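Local coordinates for MutT/nudix family protein (Enterococcus faecalis, PDB 2FML), which is of unknown function but probably acts as a Nudix-type hydrolase or a nucleotide-sensing regulator with a winged-helix, putatively DNA-binding domain, at residues A[55-64]-A[141-151]; A[83-91]-A[101-109]. All coordinates share one frame; numbering follows the deposited sequence.

Contact 1 of 2, residues A[55-64]-A[141-151]; sequences QLKVLLIQRK and DDAKEVHWFNL
Leu60 lays its CD1 methyl over the middle of the Phe149 ring, 3.6 Å from CD1 to the ring centroid and only 8° off the ring normal, a CH-pi contact. Phe149 CG stands anti to the carbonyl carbon, beside the backbone N (chi1 -87°), and the ring so placed has Leu60 CD1 over one face. On the opposite side of the sheet Leu59 CB rests over the six-membered ring of Trp148, displaced toward the rim, while Leu59 CD2 reaches Val146 CG2 at 3.6 Å. Ile61 CG2 meets the same methyl.

Strands 55-63 and 145-151 are antiparallel. Leu59-Trp148 and Ile61-Val146 are direct, non-hydrogen-bonded pairs; Leu60-Phe149 and Leu59-Val146 are diagonal contacts. Val58 and Phe149 form a hydrogen-bonded pair, with Phe149 N to Val58 O at 2.7 Å, as do Leu60 and His147, Leu60 N lying 3.0 Å from His147 O in a nearly straight bond (168°). On the N-terminal side of the corner at Lys144, Asp142 O accepts from Lys64 N (3.1 Å). Lys64 NZ adds a weak bond to Asp141 O and a long salt bridge to its carboxylate, whose OD2 is salt-bridged to Arg16 of the second subunit.

In the Nudix sheet, strand 55-63 has 39-50 on its other edge, joined near Arg63 by 72-78. Trp72, which begins that strand, meets Phe149 edge-to-face, and Leu160 of strand 157-162 packs against Leu60.

Contact 2 of 2, residues A[83-91]-A[101-109]; sequences ESTEDSVLR and ISQENIEQL
Leu90 and Ile106 form the apolar centre of this contact, their side chains passing at a slant with Leu90 CD2 3.7 Å from Ile106 CD1. Val89 meets that same methyl tip to tip, CG1 to CD1 at 3.8 Å, and Leu90 CD2 also touches Ile101 CG1 at 3.9 Å. Ile106 CG1 sits between its backbone N and carbonyl carbon (chi1 65°), which carries CD1 to the helix.

Polar side chains pack here without a direct hydrogen bond between the segments. The bent chain of Gln103 brings its amide against the aliphatic part of Glu86, with Gln103 OE1 3.5 Å from Glu86 CB. A water bridges the backbones, donating to Leu90 O at 2.6 Å and weakly accepting from Ile101 N.

Within the segments, Ser84 is the N-cap of the helix, its OG accepting from Asp87 N at 3.2 Å, and Asn105 ND2 bonds to Ser102 OG across the 3-10 turn.

Helix 85-97, which carries much of the Nudix box, packs by Val89 on Val42 and Met44 of strand 39-50. Strand 106-112 pairs with strand 123-131, where Tyr128 OH is hydrogen-bonded to Thr85 OG1 and the side chain of Gln108 packs on Tyr128.

Contact 1 is a strand pair within the sheet and partly buried; contact 2 is a smaller surface contact in which a helix meets a turn and the strand that follows it. Regular backbone hydrogen bonds hold contact 1, with ring and methyl packing on both faces, whereas contact 2 is mainly aliphatic packing, with a water bridge that is weak on one side and no direct hydrogen bond. Their centres lie about 19 Å apart and they do not touch, yet both reach the same sheet: strand 39-50 pairs with 55-63 and also receives helix 85-97. In sequence, contact 2 falls between the two strands of contact 1, and both contacts reach the second subunit.

Contact 1 of 2, residues A[55-64]-A[141-151]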
loop_
_atom_site.group_PDB
_atom_site.type_symbol
_atom_site.label_atom_id
_atom_site.label_comp_id
_atom_site.label_asym_id
_atom_site.label_seq_id
_atom_site.Cartn_x
_atom_site.Cartn_y
_atom_site.Cartn_z
ATOM N N GLN A 55 -7.829 27.103 2.673
ATOM C CA GLN A 55 -7.315 26.560 1.409
ATOM C C GLN A 55 -6.514 25.316 1.704
ATOM O O GLN A 55 -5.552 25.401 2.443
ATOM C CB GLN A 55 -6.433 27.582 0.653
ATOM C CG GLN A 55 -7.041 28.244 -0.633
ATOM C CD GLN A 55 -6.687 29.808 -0.817
ATOM O OE1 GLN A 55 -5.516 30.223 -0.698
ATOM N NE2 GLN A 55 -7.723 30.648 -1.109
ATOM N N LEU A 56 -6.944 24.172 1.154
ATOM C CA LEU A 56 -6.083 23.013 1.034
ATOM C C LEU A 56 -5.061 23.312 -0.059
ATOM O O LEU A 56 -5.386 23.911 -1.078
ATOM C CB LEU A 56 -6.852 21.772 0.629
ATOM C CG LEU A 56 -7.852 21.092 1.560
ATOM C CD1 LEU A 56 -8.505 19.917 0.765
ATOM C CD2 LEU A 56 -7.220 20.564 2.832
ATOM N N LYS A 57 -3.814 22.931 0.160
ATOM C CA LYS A 57 -2.810 23.090 -0.883
ATOM C C LYS A 57 -2.042 21.776 -1.054
ATOM O O LYS A 57 -2.010 20.937 -0.157
ATOM C CB LYS A 57 -1.866 24.270 -0.591
ATOM C CG LYS A 57 -2.524 25.553 -0.154
ATOM C CD LYS A 57 -1.724 26.769 -0.548
ATOM C CE LYS A 57 -2.308 28.020 0.079
ATOM N NZ LYS A 57 -1.545 29.308 -0.144
ATOM N N VAL A 58 -1.453 21.593 -2.232
ATOM C CA VAL A 58 -0.656 20.418 -2.525
ATOM C C VAL A 58 0.646 20.892 -3.210
ATOM O O VAL A 58 0.607 21.827 -4.010
ATOM C CB VAL A 58 -1.443 19.415 -3.415
ATOM C CG1 VAL A 58 -1.858 20.080 -4.755
ATOM C CG2 VAL A 58 -0.597 18.087 -3.626
ATOM N N LEU A 59 1.784 20.307 -2.846
ATOM C CA LEU A 59 3.055 20.760 -3.392
ATOM C C LEU A 59 3.315 20.085 -4.761
ATOM O O LEU A 59 3.185 18.855 -4.865
ATOM C CB LEU A 59 4.200 20.455 -2.417
ATOM C CG LEU A 59 5.573 21.021 -2.732
ATOM C CD1 LEU A 59 6.456 20.868 -1.545
ATOM C CD2 LEU A 59 6.133 20.206 -3.917
ATOM N N LEU A 60 3.659 20.887 -5.768
ATOM C CA LEU A 60 4.013 20.383 -7.128
ATOM C C LEU A 60 5.337 21.015 -7.507
ATOM O O LEU A 60 5.663 22.080 -7.028
ATOM C CB LEU A 60 2.980 20.764 -8.196
ATOM C CG LEU A 60 1.568 20.214 -8.069
ATOM C CD1 LEU A 60 0.701 20.606 -9.269
ATOM C CD2 LEU A 60 1.599 18.648 -7.913
ATOM N N ILE A 61 6.091 20.357 -8.377
ATOM C CA ILE A 61 7.314 20.937 -8.898
ATOM C C ILE A 61 7.143 20.968 -10.389
ATOM O O ILE A 61 6.429 20.131 -10.944
ATOM C CB ILE A 61 8.576 20.075 -8.601
ATOM C CG1 ILE A 61 8.392 18.659 -9.203
ATOM C CG2 ILE A 61 8.863 20.027 -7.130
ATOM C CD1 ILE A 61 9.679 17.959 -9.653
ATOM N N GLN A 62 7.817 21.931 -11.039
ATOM C CA GLN A 62 7.952 21.953 -12.491
ATOM C C GLN A 62 9.265 21.280 -12.818
ATOM O O GLN A 62 10.339 21.750 -12.429
ATOM C CB GLN A 62 7.912 23.363 -13.086
ATOM C CG GLN A 62 8.042 23.333 -14.587
ATOM C CD GLN A 62 7.888 24.678 -15.252
ATOM O OE1 GLN A 62 7.178 24.818 -16.277
ATOM N NE2 GLN A 62 8.559 25.666 -14.714
ATOM N N ARG A 63 9.159 20.172 -13.546
ATOM C CA ARG A 63 10.332 19.371 -13.903
ATOM C C ARG A 63 11.221 20.128 -14.853
ATOM O O ARG A 63 10.758 20.739 -15.795
ATOM C CB ARG A 63 9.881 18.059 -14.526
ATOM C CG ARG A 63 8.936 17.218 -13.571
ATOM C CD ARG A 63 8.564 15.908 -14.250
ATOM N NE ARG A 63 9.712 15.273 -14.900
ATOM C CZ ARG A 63 10.596 14.473 -14.301
ATOM N NH1 ARG A 63 10.491 14.185 -12.986
ATOM N NH2 ARG A 63 11.605 13.978 -15.031
ATOM N N LYS A 64 12.511 20.093 -14.626
ATOM C CA LYS A 64 13.346 20.807 -15.526
ATOM C C LYS A 64 13.976 19.931 -16.622
ATOM O O LYS A 64 14.392 20.432 -17.649
ATOM C CB LYS A 64 14.349 21.656 -14.748
ATOM C CG LYS A 64 15.663 21.072 -14.380
ATOM C CD LYS A 64 16.699 22.281 -14.356
ATOM C CE LYS A 64 16.338 23.396 -13.315
ATOM N NZ LYS A 64 17.564 24.025 -12.643
ATOM N N ASP A 141 17.886 21.096 -7.703
ATOM C CA ASP A 141 18.433 21.355 -9.039
ATOM C C ASP A 141 17.510 20.934 -10.184
ATOM O O ASP A 141 17.448 21.636 -11.207
ATOM C CB ASP A 141 19.782 20.659 -9.206
ATOM C CG ASP A 141 20.537 21.142 -10.446
ATOM O OD1 ASP A 141 20.558 22.377 -10.711
ATOM O OD2 ASP A 141 21.107 20.276 -11.156
ATOM N N ASP A 142 16.822 19.805 -10.001
ATOM C CA ASP A 142 15.854 19.236 -11.001
ATOM C C ASP A 142 14.444 19.853 -11.014
ATOM O O ASP A 142 13.569 19.429 -11.770
ATOM C CB ASP A 142 15.753 17.707 -10.872
ATOM C CG ASP A 142 17.117 17.015 -11.023
ATOM O OD1 ASP A 142 17.976 17.471 -11.841
ATOM O OD2 ASP A 142 17.326 15.999 -10.318
ATOM N N ALA A 143 14.246 20.879 -10.202
ATOM C CA ALA A 143 12.967 21.500 -10.103
ATOM C C ALA A 143 13.145 22.920 -10.536
ATOM O O ALA A 143 13.966 23.646 -9.947
ATOM C CB ALA A 143 12.468 21.422 -8.676
ATOM N N LYS A 144 12.416 23.302 -11.583
ATOM C CA LYS A 144 12.461 24.667 -12.148
ATOM C C LYS A 144 11.637 25.601 -11.272
ATOM O O LYS A 144 11.878 26.781 -11.195
ATOM C CB LYS A 144 11.844 24.681 -13.552
ATOM C CG LYS A 144 12.775 24.928 -14.698
ATOM C CD LYS A 144 11.960 25.120 -15.978
ATOM C CE LYS A 144 11.755 26.584 -16.347
ATOM N NZ LYS A 144 11.446 26.705 -17.813
ATOM N N GLU A 145 10.613 25.054 -10.655
ATOM C CA GLU A 145 9.796 25.775 -9.699
ATOM C C GLU A 145 9.223 24.751 -8.751
ATOM O O GLU A 145 9.129 23.556 -9.075
ATOM C CB GLU A 145 8.617 26.440 -10.372
ATOM C CG GLU A 145 8.943 27.322 -11.517
ATOM C CD GLU A 145 8.018 28.480 -11.528
ATOM O OE1 GLU A 145 6.924 28.345 -12.139
ATOM O OE2 GLU A 145 8.374 29.504 -10.890
ATOM N N VAL A 146 8.853 25.238 -7.584
ATOM C CA VAL A 146 8.247 24.427 -6.541
ATOM C C VAL A 146 7.226 25.338 -5.849
ATOM O O VAL A 146 7.539 26.445 -5.444
ATOM C CB VAL A 146 9.298 23.760 -5.536
ATOM C CG1 VAL A 146 9.987 24.792 -4.663
ATOM C CG2 VAL A 146 8.590 22.727 -4.671
ATOM N N HIS A 147 5.990 24.876 -5.762
ATOM C CA HIS A 147 4.931 25.749 -5.246
ATOM C C HIS A 147 3.927 24.909 -4.536
ATOM O O HIS A 147 3.692 23.742 -4.891
ATOM C CB HIS A 147 4.198 26.472 -6.375
ATOM C CG HIS A 147 5.044 27.406 -7.180
ATOM N ND1 HIS A 147 5.227 27.260 -8.547
ATOM C CD2 HIS A 147 5.736 28.520 -6.822
ATOM C CE1 HIS A 147 5.995 28.248 -8.989
ATOM N NE2 HIS A 147 6.334 29.009 -7.961
ATOM N N TRP A 148 3.268 25.541 -3.579
ATOM C CA TRP A 148 2.056 25.024 -2.976
ATOM C C TRP A 148 0.922 25.422 -3.906
ATOM O O TRP A 148 0.590 26.595 -4.015
ATOM C CB TRP A 148 1.852 25.688 -1.589
ATOM C CG TRP A 148 2.733 25.120 -0.506
ATOM C CD1 TRP A 148 3.789 25.753 0.154
ATOM C CD2 TRP A 148 2.630 23.811 0.075
ATOM N NE1 TRP A 148 4.347 24.892 1.064
ATOM C CE2 TRP A 148 3.644 23.707 1.054
ATOM C CE3 TRP A 148 1.780 22.704 -0.150
ATOM C CZ2 TRP A 148 3.828 22.555 1.807
ATOM C CZ3 TRP A 148 1.954 21.563 0.611
ATOM C CH2 TRP A 148 2.967 21.517 1.612
ATOM N N PHE A 149 0.327 24.447 -4.586
ATOM C CA PHE A 149 -0.820 24.688 -5.436
ATOM C C PHE A 149 -2.083 24.685 -4.595
ATOM O O PHE A 149 -2.277 23.838 -3.736
ATOM C CB PHE A 149 -0.919 23.608 -6.529
ATOM C CG PHE A 149 -0.113 23.922 -7.787
ATOM C CD1 PHE A 149 1.276 24.068 -7.732
ATOM C CD2 PHE A 149 -0.755 23.997 -9.041
ATOM C CE1 PHE A 149 2.011 24.370 -8.874
ATOM C CE2 PHE A 149 -0.026 24.274 -10.231
ATOM C CZ PHE A 149 1.349 24.489 -10.127
ATOM N N ASN A 150 -2.951 25.629 -4.863
ATOM C CA ASN A 150 -4.290 25.588 -4.327
ATOM C C ASN A 150 -5.036 24.346 -4.768
ATOM O O ASN A 150 -5.134 24.059 -5.961
ATOM C CB ASN A 150 -5.048 26.765 -4.901
ATOM C CG ASN A 150 -5.704 27.554 -3.859
ATOM O OD1 ASN A 150 -5.245 28.674 -3.542
ATOM N ND2 ASN A 150 -6.752 26.966 -3.226
ATOM N N LEU A 151 -5.598 23.625 -3.823
ATOM C CA LEU A 151 -6.371 22.438 -4.148
ATOM C C LEU A 151 -7.862 22.598 -3.714
ATOM O O LEU A 151 -8.183 22.742 -2.527
ATOM C CB LEU A 151 -5.689 21.233 -3.500
ATOM C CG LEU A 151 -6.596 20.032 -3.229
ATOM C CD1 LEU A 151 -7.018 19.270 -4.512
ATOM C CD2 LEU A 151 -5.889 19.108 -2.230
HETATM O O HOH W 1 -9.634 23.753 -0.700
#

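Contact 2 of 2, residues A[83-91]-A[101-109]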
loop_
_atom_site.group_PDB
_atom_site.type_symbol
_atom_site.label_atom_id
_atom_site.label_comp_id
_atom_site.label_asym_id
_atom_site.label_seq_id
_atom_site.Cartn_x
_atom_site.Cartn_y
_atom_site.Cartn_z
ATOM N N GLU A 83 18.782 1.876 0.669
ATOM C CA GLU A 83 17.737 2.721 1.246
ATOM C C GLU A 83 16.374 2.000 1.108
ATOM O O GLU A 83 16.087 1.440 0.061
ATOM C CB GLU A 83 17.493 3.899 0.303
ATOM C CG GLU A 83 18.241 5.129 0.567
ATOM C CD GLU A 83 17.722 6.272 -0.292
ATOM O OE1 GLU A 83 17.353 6.078 -1.499
ATOM O OE2 GLU A 83 17.722 7.382 0.273
ATOM N N SER A 84 15.513 2.111 2.114
ATOM C CA SER A 84 14.124 1.671 1.977
ATOM C C SER A 84 13.472 2.797 1.232
ATOM O O SER A 84 14.065 3.888 1.119
ATOM C CB SER A 84 13.493 1.505 3.350
ATOM O OG SER A 84 13.548 2.750 3.986
ATOM N N THR A 85 12.252 2.541 0.735
ATOM C CA THR A 85 11.479 3.564 0.082
ATOM C C THR A 85 11.135 4.712 1.021
ATOM O O THR A 85 11.098 5.857 0.569
ATOM C CB THR A 85 10.205 3.035 -0.627
ATOM O OG1 THR A 85 9.318 2.425 0.319
ATOM C CG2 THR A 85 10.550 2.069 -1.783
ATOM N N GLU A 86 10.796 4.401 2.275
ATOM C CA GLU A 86 10.617 5.390 3.329
ATOM C C GLU A 86 11.819 6.407 3.452
ATOM O O GLU A 86 11.628 7.633 3.412
ATOM C CB GLU A 86 10.423 4.693 4.689
ATOM C CG GLU A 86 9.102 4.036 4.886
ATOM C CD GLU A 86 9.051 2.575 4.367
ATOM O OE1 GLU A 86 10.046 2.064 3.785
ATOM O OE2 GLU A 86 7.988 1.925 4.571
ATOM N N ASP A 87 13.028 5.893 3.613
ATOM C CA ASP A 87 14.265 6.694 3.647
ATOM C C ASP A 87 14.375 7.553 2.373
ATOM O O ASP A 87 14.686 8.752 2.413
ATOM C CB ASP A 87 15.455 5.733 3.604
ATOM C CG ASP A 87 15.694 5.019 4.912
ATOM O OD1 ASP A 87 15.136 5.452 5.955
ATOM O OD2 ASP A 87 16.500 4.037 4.891
ATOM N N SER A 88 14.122 6.898 1.247
ATOM C CA SER A 88 14.330 7.506 -0.052
ATOM C C SER A 88 13.336 8.699 -0.272
ATOM O O SER A 88 13.718 9.796 -0.775
ATOM C CB SER A 88 14.214 6.396 -1.144
ATOM O OG SER A 88 14.493 6.921 -2.439
ATOM N N VAL A 89 12.077 8.503 0.104
ATOM C CA VAL A 89 11.067 9.559 -0.160
ATOM C C VAL A 89 11.323 10.802 0.693
ATOM O O VAL A 89 11.112 11.933 0.238
ATOM C CB VAL A 89 9.583 9.060 -0.085
ATOM C CG1 VAL A 89 9.100 8.872 1.384
ATOM C CG2 VAL A 89 8.682 10.017 -0.896
ATOM N N LEU A 90 11.811 10.587 1.913
ATOM C CA LEU A 90 12.225 11.670 2.765
ATOM C C LEU A 90 13.449 12.441 2.287
ATOM O O LEU A 90 13.485 13.644 2.425
ATOM C CB LEU A 90 12.473 11.184 4.211
ATOM C CG LEU A 90 11.446 10.388 5.046
ATOM C CD1 LEU A 90 12.100 10.103 6.438
ATOM C CD2 LEU A 90 10.165 11.091 5.156
ATOM N N ARG A 91 14.447 11.726 1.769
ATOM C CA ARG A 91 15.654 12.299 1.142
ATOM C C ARG A 91 15.313 13.085 -0.157
ATOM O O ARG A 91 15.780 14.215 -0.339
ATOM C CB ARG A 91 16.579 11.143 0.791
ATOM C CG ARG A 91 18.056 11.441 0.560
ATOM C CD ARG A 91 18.608 10.297 -0.225
ATOM N NE ARG A 91 18.464 10.697 -1.590
ATOM C CZ ARG A 91 17.971 10.025 -2.604
ATOM N NH1 ARG A 91 17.516 8.786 -2.542
ATOM N NH2 ARG A 91 17.952 10.663 -3.727
ATOM N N ILE A 101 10.416 16.344 6.707
ATOM C CA ILE A 101 9.385 15.549 7.403
ATOM C C ILE A 101 10.078 14.370 8.095
ATOM O O ILE A 101 11.118 13.928 7.620
ATOM C CB ILE A 101 8.326 14.981 6.441
ATOM C CG1 ILE A 101 8.901 14.763 5.059
ATOM C CG2 ILE A 101 7.220 15.961 6.185
ATOM C CD1 ILE A 101 7.860 14.886 4.034
ATOM N N SER A 102 9.510 13.860 9.191
ATOM C CA SER A 102 9.987 12.614 9.830
ATOM C C SER A 102 9.145 11.402 9.418
ATOM O O SER A 102 8.017 11.560 8.933
ATOM C CB SER A 102 10.003 12.758 11.359
ATOM O OG SER A 102 8.670 12.781 11.841
ATOM N N GLN A 103 9.701 10.201 9.594
ATOM C CA GLN A 103 9.068 8.952 9.139
ATOM C C GLN A 103 7.705 8.722 9.733
ATOM O O GLN A 103 6.805 8.227 9.047
ATOM C CB GLN A 103 9.928 7.721 9.468
ATOM C CG GLN A 103 9.479 6.445 8.688
ATOM C CD GLN A 103 10.663 5.536 8.224
ATOM O OE1 GLN A 103 11.683 6.012 7.670
ATOM N NE2 GLN A 103 10.501 4.215 8.434
ATOM N N GLU A 104 7.579 9.074 11.018
ATOM C CA GLU A 104 6.408 8.833 11.814
ATOM C C GLU A 104 5.258 9.630 11.232
ATOM O O GLU A 104 4.105 9.299 11.488
ATOM C CB GLU A 104 6.645 9.229 13.284
ATOM C CG GLU A 104 8.107 9.507 13.696
ATOM C CD GLU A 104 8.943 8.237 14.023
ATOM O OE1 GLU A 104 9.199 7.964 15.242
ATOM O OE2 GLU A 104 9.374 7.532 13.066
ATOM N N ASN A 105 5.572 10.656 10.431
ATOM C CA ASN A 105 4.561 11.552 9.814
ATOM C C ASN A 105 4.197 11.357 8.317
ATOM O O ASN A 105 3.426 12.129 7.706
ATOM C CB ASN A 105 4.933 12.986 10.112
ATOM C CG ASN A 105 4.811 13.303 11.595
ATOM O OD1 ASN A 105 3.754 13.724 12.054
ATOM N ND2 ASN A 105 5.862 13.028 12.359
ATOM N N ILE A 106 4.724 10.290 7.739
ATOM C CA ILE A 106 4.358 9.926 6.396
ATOM C C ILE A 106 3.560 8.620 6.440
ATOM O O ILE A 106 3.734 7.826 7.360
ATOM C CB ILE A 106 5.582 9.842 5.447
ATOM C CG1 ILE A 106 6.534 8.702 5.876
ATOM C CG2 ILE A 106 6.245 11.184 5.414
ATOM C CD1 ILE A 106 7.695 8.354 4.843
ATOM N N GLU A 107 2.691 8.417 5.452
ATOM C CA GLU A 107 2.119 7.112 5.276
ATOM C C GLU A 107 2.309 6.639 3.833
ATOM O O GLU A 107 2.154 7.410 2.901
ATOM C CB GLU A 107 0.612 7.086 5.692
ATOM C CG GLU A 107 -0.364 7.845 4.716
ATOM C CD GLU A 107 -1.810 8.024 5.315
ATOM O OE1 GLU A 107 -1.970 8.875 6.242
ATOM O OE2 GLU A 107 -2.758 7.309 4.861
ATOM N N GLN A 108 2.575 5.356 3.664
ATOM C CA GLN A 108 2.640 4.811 2.321
ATOM C C GLN A 108 1.248 4.854 1.680
ATOM O O GLN A 108 0.254 4.559 2.331
ATOM C CB GLN A 108 3.223 3.411 2.336
ATOM C CG GLN A 108 3.915 3.088 1.106
ATOM C CD GLN A 108 4.509 1.728 1.177
ATOM O OE1 GLN A 108 5.688 1.530 1.576
ATOM N NE2 GLN A 108 3.745 0.772 0.719
ATOM N N LEU A 109 1.150 5.313 0.430
ATOM C CA LEU A 109 -0.177 5.504 -0.120
ATOM C C LEU A 109 -0.558 4.305 -1.043
ATOM O O LEU A 109 -1.576 3.613 -0.829
ATOM C CB LEU A 109 -0.246 6.863 -0.846
ATOM C CG LEU A 109 -1.436 7.198 -1.769
ATOM C CD1 LEU A 109 -2.756 7.230 -1.031
ATOM C CD2 LEU A 109 -1.172 8.505 -2.525
HETATM O O HOH W 2 12.135 15.192 3.995
#